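Long-range contacts in lovastatin nonaketide synthase, polyketide synthase component (Aspergillus terreus, PDB 7CPX), which builds the nonaketide dihydromonacolin L from malonyl-CoA in lovastatin biosynthesis, as the iterative, highly reducing polyketide synthase partner of the trans-acting enzyme lovC: residues E1708-T1713 and M2254-M2259; E1700-L1705 and A1738-M1743; H386-P391 and T413-W418; K29-L34 and S381-H386. The protein carries 2 engineered substitutions. One frame throughout, in Å; residues are numbered along the deposited sequence.

Contact 1 (E1708-T1713 and M2254-M2259); sequences ETFEAT and MELPMM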
loop_
_atom_site.group_PDB
_atom_site.type_symbol
_atom_site.label_atom_id
_atom_site.label_comp_id
_atom_site.label_asym_id
_atom_site.label_seq_id
_atom_site.Cartn_x
_atom_site.Cartn_y
_atom_site.Cartn_z
ATOM N N GLU A 1708 8.551 -18.403 -85.304
ATOM C CA GLU A 1708 7.195 -17.860 -85.323
ATOM C C GLU A 1708 6.184 -18.824 -84.716
ATOM O O GLU A 1708 4.973 -18.647 -84.881
ATOM C CB GLU A 1708 6.765 -17.478 -86.744
ATOM C CG GLU A 1708 7.600 -16.371 -87.362
ATOM C CD GLU A 1708 7.115 -15.983 -88.744
ATOM O OE1 GLU A 1708 6.199 -16.653 -89.264
ATOM O OE2 GLU A 1708 7.648 -15.006 -89.310
ATOM N N THR A 1709 6.664 -19.853 -84.014
ATOM C CA THR A 1709 5.756 -20.779 -83.350
ATOM C C THR A 1709 4.934 -20.072 -82.280
ATOM O O THR A 1709 3.837 -20.524 -81.940
ATOM C CB THR A 1709 6.545 -21.934 -82.737
ATOM O OG1 THR A 1709 7.440 -22.477 -83.717
ATOM C CG2 THR A 1709 5.609 -23.026 -82.259
ATOM N N PHE A 1710 5.448 -18.965 -81.744
ATOM C CA PHE A 1710 4.716 -18.191 -80.746
ATOM C C PHE A 1710 3.574 -17.401 -81.379
ATOM O O PHE A 1710 2.464 -17.352 -80.831
ATOM C CB PHE A 1710 5.696 -17.272 -80.016
ATOM C CG PHE A 1710 5.044 -16.200 -79.200
ATOM C CD1 PHE A 1710 4.350 -16.511 -78.045
ATOM C CD2 PHE A 1710 5.151 -14.873 -79.574
ATOM C CE1 PHE A 1710 3.761 -15.518 -77.290
ATOM C CE2 PHE A 1710 4.568 -13.880 -78.823
ATOM C CZ PHE A 1710 3.871 -14.202 -77.681
ATOM N N GLU A 1711 3.814 -16.797 -82.544
ATOM C CA GLU A 1711 2.721 -16.175 -83.284
ATOM C C GLU A 1711 1.714 -17.226 -83.731
ATOM O O GLU A 1711 0.502 -16.977 -83.752
ATOM C CB GLU A 1711 3.270 -15.410 -84.488
ATOM C CG GLU A 1711 4.355 -14.402 -84.143
ATOM C CD GLU A 1711 3.871 -13.323 -83.196
ATOM O OE1 GLU A 1711 2.641 -13.171 -83.043
ATOM O OE2 GLU A 1711 4.721 -12.626 -82.602
ATOM N N ALA A 1712 2.203 -18.412 -84.094
ATOM C CA ALA A 1712 1.307 -19.509 -84.431
ATOM C C ALA A 1712 0.458 -19.904 -83.231
ATOM O O ALA A 1712 -0.719 -20.245 -83.379
ATOM C CB ALA A 1712 2.114 -20.702 -84.935
ATOM N N THR A 1713 1.043 -19.873 -82.033
ATOM C CA THR A 1713 0.272 -20.146 -80.825
ATOM C C THR A 1713 -0.789 -19.076 -80.603
ATOM O O THR A 1713 -1.917 -19.384 -80.201
ATOM C CB THR A 1713 1.205 -20.231 -79.617
ATOM O OG1 THR A 1713 2.220 -21.214 -79.862
ATOM C CG2 THR A 1713 0.427 -20.614 -78.369
ATOM N N MET A 2254 1.177 -10.319 -76.431
ATOM C CA MET A 2254 2.572 -10.557 -76.099
ATOM C C MET A 2254 3.405 -10.679 -77.372
ATOM O O MET A 2254 2.886 -10.904 -78.468
ATOM C CB MET A 2254 2.705 -11.823 -75.250
ATOM C CG MET A 2254 4.097 -12.086 -74.693
ATOM S SD MET A 2254 4.208 -13.635 -73.774
ATOM C CE MET A 2254 2.902 -13.439 -72.563
ATOM N N GLU A 2255 4.715 -10.513 -77.215
ATOM C CA GLU A 2255 5.662 -10.632 -78.312
ATOM C C GLU A 2255 6.734 -11.654 -77.957
ATOM O O GLU A 2255 7.114 -11.800 -76.792
ATOM C CB GLU A 2255 6.312 -9.283 -78.632
ATOM C CG GLU A 2255 5.319 -8.174 -78.922
ATOM C CD GLU A 2255 5.997 -6.850 -79.214
ATOM O OE1 GLU A 2255 7.244 -6.796 -79.160
ATOM O OE2 GLU A 2255 5.285 -5.863 -79.494
ATOM N N LEU A 2256 7.215 -12.360 -78.977
ATOM C CA LEU A 2256 8.235 -13.383 -78.762
ATOM C C LEU A 2256 9.453 -12.861 -78.015
ATOM O O LEU A 2256 9.999 -13.608 -77.183
ATOM C CB LEU A 2256 8.651 -13.982 -80.112
ATOM C CG LEU A 2256 9.804 -14.987 -80.073
ATOM C CD1 LEU A 2256 9.447 -16.184 -79.210
ATOM C CD2 LEU A 2256 10.170 -15.431 -81.477
ATOM N N PRO A 2257 9.948 -11.648 -78.269
ATOM C CA PRO A 2257 11.042 -11.129 -77.436
ATOM C C PRO A 2257 10.724 -11.156 -75.954
ATOM O O PRO A 2257 11.606 -11.465 -75.149
ATOM C CB PRO A 2257 11.221 -9.699 -77.960
ATOM C CG PRO A 2257 10.782 -9.767 -79.375
ATOM C CD PRO A 2257 9.659 -10.764 -79.412
ATOM N N MET A 2258 9.482 -10.854 -75.567
ATOM C CA MET A 2258 9.102 -10.963 -74.162
ATOM C C MET A 2258 9.166 -12.411 -73.690
ATOM O O MET A 2258 9.617 -12.694 -72.570
ATOM C CB MET A 2258 7.697 -10.399 -73.956
ATOM C CG MET A 2258 7.561 -8.929 -74.312
ATOM S SD MET A 2258 5.840 -8.409 -74.449
ATOM C CE MET A 2258 6.027 -6.640 -74.653
ATOM N N MET A 2259 8.704 -13.342 -74.528
ATOM C CA MET A 2259 8.778 -14.756 -74.179
ATOM C C MET A 2259 10.213 -15.162 -73.886
ATOM O O MET A 2259 10.494 -15.792 -72.862
ATOM C CB MET A 2259 8.194 -15.607 -75.306
ATOM C CG MET A 2259 6.674 -15.647 -75.329
ATOM S SD MET A 2259 5.961 -16.468 -73.889
ATOM C CE MET A 2259 6.560 -18.142 -74.104
#
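Phe-1710 carries an apolar, Met-aromatic packing contact between helix 1705-1719 and the start of helix 2256-2276, which follows strand 2236-2241 in the Rossmann-type ketoreductase domain. Helix 1705-1719 belongs to a separate, largely parallel sheet-and-helix unit, consistent with the structural half of a split ketoreductase, as in related megasynthases. Chi1 of 166° puts Phe-1710 CG anti to the backbone N, on a side chain that leaves its helix toward the other segment. Met-2259 CG lies over one face, 3.8 Å from the ring centroid, in a CH-pi contact. Around the rest of the ring, Phe-1710 CZ meets Met-2254 CB at 3.6 Å, while Phe-1710 CD2 meets Leu-2256 CB at 3.7 Å. Both methionine sulfurs approach obliquely: Met-2254 SD is 4.9 Å and Met-2259 SD 5.0 Å from the Phe-1710 centroid. Glu-2255 is at the N-cap position of helix 2256-2276, and Leu-2256 N comes obliquely to the Phe-1710 ring, near CE2. Lys-1714 adds a polar link at the border, since its NZ forms a salt bridge with Glu-1711 OE1 and a hydrogen bond with Met-2254 O. That same Met-2254 O sits at the ring edge, near its plane, 3.4 Å from Phe-1710 CE2.

Contact 2 (E1700-L1705 and A1738-M1743); sequences ELFAGL and ASTIGM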
loop_
_atom_site.group_PDB
_atom_site.type_symbol
_atom_site.label_atom_id
_atom_site.label_comp_id
_atom_site.label_asym_id
_atom_site.label_seq_id
_atom_site.Cartn_x
_atom_site.Cartn_y
_atom_site.Cartn_z
ATOM N N GLU A 1700 8.896 -29.435 -79.743
ATOM C CA GLU A 1700 8.086 -28.627 -78.847
ATOM C C GLU A 1700 8.065 -27.169 -79.297
ATOM O O GLU A 1700 8.965 -26.685 -79.987
ATOM C CB GLU A 1700 8.614 -28.713 -77.416
ATOM C CG GLU A 1700 8.535 -30.099 -76.799
ATOM C CD GLU A 1700 9.622 -31.029 -77.296
ATOM O OE1 GLU A 1700 10.381 -30.628 -78.204
ATOM O OE2 GLU A 1700 9.719 -32.162 -76.779
ATOM N N LEU A 1701 7.006 -26.464 -78.890
ATOM C CA LEU A 1701 6.913 -25.042 -79.194
ATOM C C LEU A 1701 8.038 -24.268 -78.523
ATOM O O LEU A 1701 8.659 -23.395 -79.140
ATOM C CB LEU A 1701 5.562 -24.488 -78.744
ATOM C CG LEU A 1701 4.323 -25.348 -78.995
ATOM C CD1 LEU A 1701 3.066 -24.568 -78.639
ATOM C CD2 LEU A 1701 4.266 -25.839 -80.431
ATOM N N PHE A 1702 8.322 -24.587 -77.264
ATOM C CA PHE A 1702 9.288 -23.838 -76.474
ATOM C C PHE A 1702 10.729 -24.205 -76.793
ATOM O O PHE A 1702 11.645 -23.567 -76.262
ATOM C CB PHE A 1702 8.995 -24.037 -74.988
ATOM C CG PHE A 1702 7.833 -23.225 -74.506
ATOM C CD1 PHE A 1702 6.545 -23.529 -74.906
ATOM C CD2 PHE A 1702 8.030 -22.143 -73.671
ATOM C CE1 PHE A 1702 5.477 -22.773 -74.475
ATOM C CE2 PHE A 1702 6.967 -21.384 -73.236
ATOM C CZ PHE A 1702 5.687 -21.700 -73.637
ATOM N N ALA A 1703 10.951 -25.209 -77.637
ATOM C CA ALA A 1703 12.274 -25.456 -78.189
ATOM C C ALA A 1703 12.514 -24.700 -79.488
ATOM O O ALA A 1703 13.670 -24.563 -79.904
ATOM C CB ALA A 1703 12.474 -26.955 -78.433
ATOM N N GLY A 1704 11.456 -24.208 -80.134
ATOM C CA GLY A 1704 11.584 -23.536 -81.412
ATOM C C GLY A 1704 10.728 -22.293 -81.560
ATOM O O GLY A 1704 10.252 -22.000 -82.661
ATOM N N LEU A 1705 10.517 -21.552 -80.469
ATOM C CA LEU A 1705 9.679 -20.358 -80.539
ATOM C C LEU A 1705 10.206 -19.342 -81.541
ATOM O O LEU A 1705 9.429 -18.525 -82.047
ATOM C CB LEU A 1705 9.569 -19.699 -79.165
ATOM C CG LEU A 1705 8.921 -20.540 -78.069
ATOM C CD1 LEU A 1705 9.046 -19.851 -76.722
ATOM C CD2 LEU A 1705 7.459 -20.825 -78.383
ATOM N N ALA A 1738 6.645 -29.293 -70.820
ATOM C CA ALA A 1738 6.092 -28.762 -69.579
ATOM C C ALA A 1738 5.977 -27.245 -69.620
ATOM O O ALA A 1738 5.064 -26.678 -69.014
ATOM C CB ALA A 1738 6.948 -29.191 -68.395
ATOM N N SER A 1739 6.896 -26.571 -70.310
ATOM C CA SER A 1739 6.747 -25.134 -70.513
ATOM C C SER A 1739 5.488 -24.843 -71.309
ATOM O O SER A 1739 4.748 -23.897 -71.008
ATOM C CB SER A 1739 7.967 -24.572 -71.237
ATOM O OG SER A 1739 9.146 -25.229 -70.825
ATOM N N THR A 1740 5.230 -25.654 -72.334
ATOM C CA THR A 1740 3.971 -25.534 -73.059
ATOM C C THR A 1740 2.791 -25.780 -72.129
ATOM O O THR A 1740 1.783 -25.069 -72.186
ATOM C CB THR A 1740 3.936 -26.512 -74.231
ATOM O OG1 THR A 1740 5.146 -26.396 -74.990
ATOM C CG2 THR A 1740 2.748 -26.213 -75.131
ATOM N N ILE A 1741 2.902 -26.788 -71.264
ATOM C CA ILE A 1741 1.824 -27.086 -70.327
ATOM C C ILE A 1741 1.545 -25.880 -69.442
ATOM O O ILE A 1741 0.389 -25.547 -69.174
ATOM C CB ILE A 1741 2.170 -28.332 -69.491
ATOM C CG1 ILE A 1741 2.077 -29.588 -70.359
ATOM C CG2 ILE A 1741 1.242 -28.436 -68.293
ATOM C CD1 ILE A 1741 2.622 -30.834 -69.698
ATOM N N GLY A 1742 2.598 -25.217 -68.965
ATOM C CA GLY A 1742 2.409 -24.039 -68.132
ATOM C C GLY A 1742 1.795 -22.876 -68.888
ATOM O O GLY A 1742 0.921 -22.171 -68.370
ATOM N N MET A 1743 2.251 -22.651 -70.122
ATOM C CA MET A 1743 1.653 -21.608 -70.947
ATOM C C MET A 1743 0.161 -21.853 -71.118
ATOM O O MET A 1743 -0.652 -20.931 -70.985
ATOM C CB MET A 1743 2.346 -21.560 -72.307
ATOM C CG MET A 1743 1.829 -20.477 -73.241
ATOM S SD MET A 1743 2.457 -20.660 -74.921
ATOM C CE MET A 1743 1.687 -22.203 -75.410
#
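A chi1 of -77° sets Phe-1702 CG anti to its carbonyl carbon, and a chi1 of -178° sets Met-1743 CG anti to its backbone N. The two side chains cross at a slant. Met-1743 SD stands at the ring edge, 4.7 Å from the Phe-1702 centroid, in a Met-aromatic contact, and Met-1743 CB touches Phe-1702 CZ at 3.6 Å. One face of the same ring lies against helix 1735-1750: Ser-1739 CB makes a CH-pi contact 3.7 Å from the centroid, with Thr-1740 N over that face too. This joins the loop after strand 1689-1693 to a helix of the same Rossmann-like unit, probably the structural part of the ketoreductase. Leu-1701 crosses Thr-1740 at about a right angle, its CD1 3.9 Å from Thr-1740 CG2 and 4.2 Å from Met-1743 CE. The buried hydroxyls have partners of their own: Ser-1739 OG bonds to Pro-1735 O, and Thr-1740 OG1 to His-1736 O and Glu-1696 OE1. Further out, Ala-2309 of helix 2305-2323 and Leu-2263 of helix 2256-2276 pack on Phe-1702, bringing the catalytic ketoreductase domain against this ring.

Contact 3 (H386-P391 and T413-W418); sequences HGVIPP and TEATQW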
loop_
_atom_site.group_PDB
_atom_site.type_symbol
_atom_site.label_atom_id
_atom_site.label_comp_id
_atom_site.label_asym_id
_atom_site.label_seq_id
_atom_site.Cartn_x
_atom_site.Cartn_y
_atom_site.Cartn_z
ATOM N N HIS A 386 -27.646 50.518 7.583
ATOM C CA HIS A 386 -26.786 51.619 7.174
ATOM C C HIS A 386 -27.294 52.340 5.935
ATOM O O HIS A 386 -26.639 53.277 5.468
ATOM C CB HIS A 386 -25.365 51.106 6.927
ATOM C CG HIS A 386 -24.775 50.382 8.097
ATOM N ND1 HIS A 386 -24.549 50.993 9.312
ATOM C CD2 HIS A 386 -24.372 49.098 8.241
ATOM C CE1 HIS A 386 -24.030 50.116 10.152
ATOM N NE2 HIS A 386 -23.911 48.959 9.527
ATOM N N GLY A 387 -28.439 51.934 5.392
ATOM C CA GLY A 387 -28.987 52.607 4.233
ATOM C C GLY A 387 -28.110 52.556 3.007
ATOM O O GLY A 387 -28.243 53.409 2.127
ATOM N N VAL A 388 -27.213 51.580 2.925
ATOM C CA VAL A 388 -26.308 51.422 1.793
ATOM C C VAL A 388 -26.584 50.072 1.152
ATOM O O VAL A 388 -26.598 49.044 1.840
ATOM C CB VAL A 388 -24.834 51.528 2.224
ATOM C CG1 VAL A 388 -23.916 51.246 1.046
ATOM C CG2 VAL A 388 -24.550 52.900 2.814
ATOM N N ILE A 389 -26.800 50.075 -0.158
ATOM C CA ILE A 389 -26.981 48.836 -0.909
ATOM C C ILE A 389 -25.601 48.334 -1.318
ATOM O O ILE A 389 -24.988 48.898 -2.235
ATOM C CB ILE A 389 -27.896 49.047 -2.125
ATOM C CG1 ILE A 389 -29.334 49.277 -1.650
ATOM C CG2 ILE A 389 -27.813 47.850 -3.061
ATOM C CD1 ILE A 389 -30.342 49.469 -2.762
ATOM N N PRO A 390 -25.074 47.292 -0.677
ATOM C CA PRO A 390 -23.721 46.857 -0.999
ATOM C C PRO A 390 -23.642 46.355 -2.426
ATOM O O PRO A 390 -24.624 45.816 -2.970
ATOM C CB PRO A 390 -23.461 45.731 0.012
ATOM C CG PRO A 390 -24.808 45.257 0.403
ATOM C CD PRO A 390 -25.683 46.460 0.373
ATOM N N PRO A 391 -22.493 46.510 -3.074
ATOM C CA PRO A 391 -22.345 46.073 -4.463
ATOM C C PRO A 391 -22.048 44.580 -4.548
ATOM O O PRO A 391 -21.977 43.871 -3.547
ATOM C CB PRO A 391 -21.165 46.905 -4.959
ATOM C CG PRO A 391 -20.329 47.098 -3.748
ATOM C CD PRO A 391 -21.284 47.198 -2.589
ATOM N N THR A 413 -23.134 47.477 -8.808
ATOM C CA THR A 413 -21.688 47.378 -8.941
ATOM C C THR A 413 -20.956 48.381 -8.061
ATOM O O THR A 413 -19.721 48.381 -8.038
ATOM C CB THR A 413 -21.275 47.582 -10.402
ATOM O OG1 THR A 413 -21.726 48.865 -10.853
ATOM C CG2 THR A 413 -21.875 46.497 -11.283
ATOM N N GLU A 414 -21.688 49.230 -7.344
ATOM C CA GLU A 414 -21.102 50.234 -6.472
ATOM C C GLU A 414 -21.940 50.334 -5.208
ATOM O O GLU A 414 -23.105 49.931 -5.179
ATOM C CB GLU A 414 -21.024 51.603 -7.161
ATOM C CG GLU A 414 -20.325 51.582 -8.507
ATOM C CD GLU A 414 -20.323 52.938 -9.180
ATOM O OE1 GLU A 414 -20.877 53.893 -8.596
ATOM O OE2 GLU A 414 -19.770 53.052 -10.295
ATOM N N ALA A 415 -21.337 50.882 -4.158
ATOM C CA ALA A 415 -22.047 51.078 -2.898
ATOM C C ALA A 415 -23.085 52.169 -3.112
ATOM O O ALA A 415 -22.773 53.361 -3.078
ATOM C CB ALA A 415 -21.074 51.443 -1.784
ATOM N N THR A 416 -24.327 51.758 -3.332
ATOM C CA THR A 416 -25.398 52.662 -3.721
ATOM C C THR A 416 -26.239 53.041 -2.512
ATOM O O THR A 416 -26.602 52.186 -1.699
ATOM C CB THR A 416 -26.287 52.017 -4.786
ATOM O OG1 THR A 416 -25.480 51.572 -5.882
ATOM C CG2 THR A 416 -27.320 53.008 -5.291
ATOM N N GLN A 417 -26.545 54.330 -2.401
ATOM C CA GLN A 417 -27.425 54.798 -1.343
ATOM C C GLN A 417 -28.821 54.220 -1.532
ATOM O O GLN A 417 -29.258 53.943 -2.653
ATOM C CB GLN A 417 -27.481 56.324 -1.333
ATOM C CG GLN A 417 -28.314 56.906 -0.203
ATOM C CD GLN A 417 -28.264 58.419 -0.164
ATOM O OE1 GLN A 417 -27.601 59.051 -0.984
ATOM N NE2 GLN A 417 -28.969 59.009 0.794
ATOM N N TRP A 418 -29.521 54.034 -0.422
ATOM C CA TRP A 418 -30.816 53.379 -0.479
ATOM C C TRP A 418 -31.791 54.219 -1.304
ATOM O O TRP A 418 -31.779 55.452 -1.213
ATOM C CB TRP A 418 -31.373 53.164 0.927
ATOM C CG TRP A 418 -32.254 51.965 1.030
ATOM C CD1 TRP A 418 -33.607 51.926 0.881
ATOM C CD2 TRP A 418 -31.842 50.622 1.301
ATOM N NE1 TRP A 418 -34.065 50.643 1.046
ATOM C CE2 TRP A 418 -33.000 49.823 1.305
ATOM C CE3 TRP A 418 -30.606 50.020 1.544
ATOM C CZ2 TRP A 418 -32.958 48.452 1.541
ATOM C CZ3 TRP A 418 -30.567 48.662 1.778
ATOM C CH2 TRP A 418 -31.734 47.892 1.775
#
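Ile-389 and Thr-416 form an antiparallel hydrogen-bonded pair. Ile-389 N donates to Thr-416 O at 2.6 Å, and Thr-416 N returns a bond to Ile-389 O at 3.1 Å. Next to it, Val-388 and Gln-417 make the non-hydrogen-bonded pair. The pairing runs on to Trp-418 N, which donates to Gly-387 O at 2.9 Å. On the Ile-389 and Thr-416 face, Ile-389 crosses Trp-418 at about a right angle: its CD1 lies over one face of the indole, and Ile-389 CG1 touches Trp-418 CE3 at 3.5 Å. On the other face, Val-388 CG1 packs on Ala-415 CB at 4.0 Å. This two-stranded antiparallel ribbon, its strands joined by a long connection, packs beside the large sheet of the thiolase-type ketosynthase. At its far end Pro-391 CB rests against Glu-414 N at 3.4 Å. Gly-387 leads the chain out of helix 369-386 with a positive phi of 62°, a turn that favours glycine. Thr-416 OG1 hydrogen-bonds to Glu-414 O at 3.0 Å, from above the carbonyl plane. Trp-418 is fixed through NE1 to Gln-315 OE1, while Phe-316 and Phe-357, on strands 316-318 and 356-358 of the large sheet, back Ile-389.

Contact 4 (K29-L34 and S381-H386); sequences KLWELL and SFAVRH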
loop_
_atom_site.group_PDB
_atom_site.type_symbol
_atom_site.label_atom_id
_atom_site.label_comp_id
_atom_site.label_asym_id
_atom_site.label_seq_id
_atom_site.Cartn_x
_atom_site.Cartn_y
_atom_site.Cartn_z
ATOM N N LYS A 29 -16.365 44.337 10.366
ATOM C CA LYS A 29 -15.466 44.020 9.263
ATOM C C LYS A 29 -16.227 43.395 8.102
ATOM O O LYS A 29 -15.930 43.670 6.935
ATOM C CB LYS A 29 -14.357 43.083 9.739
ATOM C CG LYS A 29 -13.317 43.751 10.619
ATOM C CD LYS A 29 -12.187 42.796 10.959
ATOM C CE LYS A 29 -11.070 43.497 11.712
ATOM N NZ LYS A 29 -11.536 44.074 13.002
ATOM N N LEU A 30 -17.209 42.546 8.405
ATOM C CA LEU A 30 -18.012 41.946 7.347
ATOM C C LEU A 30 -18.766 43.012 6.565
ATOM O O LEU A 30 -18.834 42.957 5.332
ATOM C CB LEU A 30 -18.984 40.927 7.939
ATOM C CG LEU A 30 -19.959 40.277 6.956
ATOM C CD1 LEU A 30 -19.214 39.618 5.810
ATOM C CD2 LEU A 30 -20.831 39.263 7.670
ATOM N N TRP A 31 -19.342 43.990 7.264
ATOM C CA TRP A 31 -20.047 45.066 6.577
ATOM C C TRP A 31 -19.090 45.900 5.738
ATOM O O TRP A 31 -19.411 46.275 4.604
ATOM C CB TRP A 31 -20.774 45.953 7.585
ATOM C CG TRP A 31 -21.312 47.206 6.974
ATOM C CD1 TRP A 31 -21.081 48.483 7.386
ATOM C CD2 TRP A 31 -22.162 47.303 5.826
ATOM N NE1 TRP A 31 -21.740 49.370 6.572
ATOM C CE2 TRP A 31 -22.411 48.670 5.605
ATOM C CE3 TRP A 31 -22.737 46.366 4.966
ATOM C CZ2 TRP A 31 -23.212 49.123 4.562
ATOM C CZ3 TRP A 31 -23.532 46.817 3.931
ATOM C CH2 TRP A 31 -23.761 48.182 3.738
ATOM N N GLU A 32 -17.909 46.205 6.281
ATOM C CA GLU A 32 -16.924 46.957 5.511
ATOM C C GLU A 32 -16.547 46.208 4.242
ATOM O O GLU A 32 -16.430 46.806 3.166
ATOM C CB GLU A 32 -15.684 47.226 6.362
ATOM C CG GLU A 32 -15.920 48.177 7.520
ATOM C CD GLU A 32 -14.705 48.316 8.416
ATOM O OE1 GLU A 32 -13.698 47.622 8.166
ATOM O OE2 GLU A 32 -14.758 49.119 9.371
ATOM N N LEU A 33 -16.354 44.894 4.350
ATOM C CA LEU A 33 -16.047 44.087 3.176
ATOM C C LEU A 33 -17.194 44.125 2.173
ATOM O O LEU A 33 -16.978 44.319 0.973
ATOM C CB LEU A 33 -15.753 42.649 3.604
ATOM C CG LEU A 33 -15.674 41.596 2.497
ATOM C CD1 LEU A 33 -14.600 41.953 1.489
ATOM C CD2 LEU A 33 -15.411 40.227 3.096
ATOM N N LEU A 34 -18.424 43.948 2.653
ATOM C CA LEU A 34 -19.564 43.864 1.746
ATOM C C LEU A 34 -19.781 45.174 1.001
ATOM O O LEU A 34 -20.000 45.171 -0.216
ATOM C CB LEU A 34 -20.820 43.468 2.518
ATOM C CG LEU A 34 -20.825 42.036 3.058
ATOM C CD1 LEU A 34 -22.008 41.814 3.981
ATOM C CD2 LEU A 34 -20.850 41.030 1.921
ATOM N N SER A 381 -29.018 42.734 6.388
ATOM C CA SER A 381 -29.156 43.407 7.674
ATOM C C SER A 381 -28.333 44.687 7.704
ATOM O O SER A 381 -28.883 45.793 7.763
ATOM C CB SER A 381 -28.732 42.466 8.803
ATOM O OG SER A 381 -28.779 43.122 10.058
ATOM N N PHE A 382 -27.008 44.555 7.613
ATOM C CA PHE A 382 -26.143 45.726 7.689
ATOM C C PHE A 382 -26.605 46.789 6.706
ATOM O O PHE A 382 -26.815 47.951 7.075
ATOM C CB PHE A 382 -24.695 45.327 7.404
ATOM C CG PHE A 382 -24.182 44.225 8.283
ATOM C CD1 PHE A 382 -24.620 44.098 9.589
ATOM C CD2 PHE A 382 -23.265 43.311 7.800
ATOM C CE1 PHE A 382 -24.149 43.084 10.395
ATOM C CE2 PHE A 382 -22.788 42.295 8.599
ATOM C CZ PHE A 382 -23.232 42.180 9.900
ATOM N N ALA A 383 -26.806 46.390 5.450
ATOM C CA ALA A 383 -27.312 47.309 4.440
ATOM C C ALA A 383 -28.509 48.085 4.968
ATOM O O ALA A 383 -28.484 49.319 5.052
ATOM C CB ALA A 383 -27.690 46.533 3.178
ATOM N N VAL A 384 -29.563 47.368 5.361
ATOM C CA VAL A 384 -30.791 48.051 5.746
ATOM C C VAL A 384 -30.549 48.926 6.966
ATOM O O VAL A 384 -31.222 49.947 7.149
ATOM C CB VAL A 384 -31.923 47.033 5.983
ATOM C CG1 VAL A 384 -31.979 46.605 7.437
ATOM C CG2 VAL A 384 -33.258 47.611 5.547
ATOM N N ARG A 385 -29.586 48.557 7.814
ATOM C CA ARG A 385 -29.290 49.377 8.982
ATOM C C ARG A 385 -28.495 50.620 8.603
ATOM O O ARG A 385 -28.650 51.672 9.231
ATOM C CB ARG A 385 -28.531 48.559 10.025
ATOM C CG ARG A 385 -28.071 49.370 11.226
ATOM C CD ARG A 385 -27.859 48.486 12.443
ATOM N NE ARG A 385 -26.861 47.449 12.205
ATOM C CZ ARG A 385 -25.626 47.456 12.692
ATOM N NH1 ARG A 385 -25.191 48.430 13.475
ATOM N NH2 ARG A 385 -24.806 46.453 12.389
ATOM N N HIS A 386 -27.646 50.518 7.583
ATOM C CA HIS A 386 -26.786 51.619 7.174
ATOM C C HIS A 386 -27.294 52.340 5.935
ATOM O O HIS A 386 -26.639 53.277 5.468
ATOM C CB HIS A 386 -25.365 51.106 6.927
ATOM C CG HIS A 386 -24.775 50.382 8.097
ATOM N ND1 HIS A 386 -24.549 50.993 9.312
ATOM C CD2 HIS A 386 -24.372 49.098 8.241
ATOM C CE1 HIS A 386 -24.030 50.116 10.152
ATOM N NE2 HIS A 386 -23.911 48.959 9.527
#
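Trp-31 packs against Phe-382, Ala-383 and His-386 where helix 27-35 crosses the C-terminal end of helix 369-386, in the thiolase-type fold of the ketosynthase domain. The short helical segments are nearly perpendicular (83°), with their axes 10.4 Å apart at closest approach, and an aromatic cluster of Trp-31, Phe-382 and His-386 fills the crossing. The first group of interactions is between rings. Trp-31 leaves its helix toward the other one, and chi1 of 170° sets CG anti to the backbone N. Its five-membered ring forms an offset stack with the imidazole of His-386, centroids 4.0 Å apart and planes inclined by 22°. The phenyl ring of Phe-382 stands obliquely to the same five-membered ring, with centroids 6.0 Å apart. Aliphatic contacts make up the second group. Phe-382 CB lies over the indole face that also carries His-386 CD2, and approaches Trp-31 CE3 to 3.3 Å. Trp-31 CZ3 reaches Ala-383 CB at 4.2 Å. Two leucines of helix 27-35 meet the edge of the Phe-382 ring: Leu-30 CD2 is 3.7 Å from Phe-382 CE2, and Leu-34 CD1 is 4.3 Å from Phe-382 CD2. Behind them, Cys-18 and Ser-16 of strand 11-19 touch Leu-30 and Phe-382, tying the crossing to the central sheet. Within 381-386, a neighbouring guanidinium would probably disfavour a protonated imidazole, because His-386 NE2 lies 3.8 Å above the plane of the Arg-385 guanidinium, over its centre.

How the contacts relate
The four contacts form two neighbourhoods far apart in the chain's fold. Contacts 1 and 2, centres 11 Å apart, meet through Met-2259 CE and Phe-1702 CE2; contact 1 packs the probable structural unit on the ketoreductase, and contact 2 lies within that unit, next to the interface. Contact 2 is fully buried, whereas contact 1 is partly buried. Contacts 3 and 4, centres 9 Å apart, share His-386 and lie in the ketosynthase, with centres about 107 to 112 Å from those of the first pair. Buried contact 4 relies on aromatic and aliphatic packing between helices; contact 3, nearer the surface, is the one made by backbone hydrogen bonds across its segments.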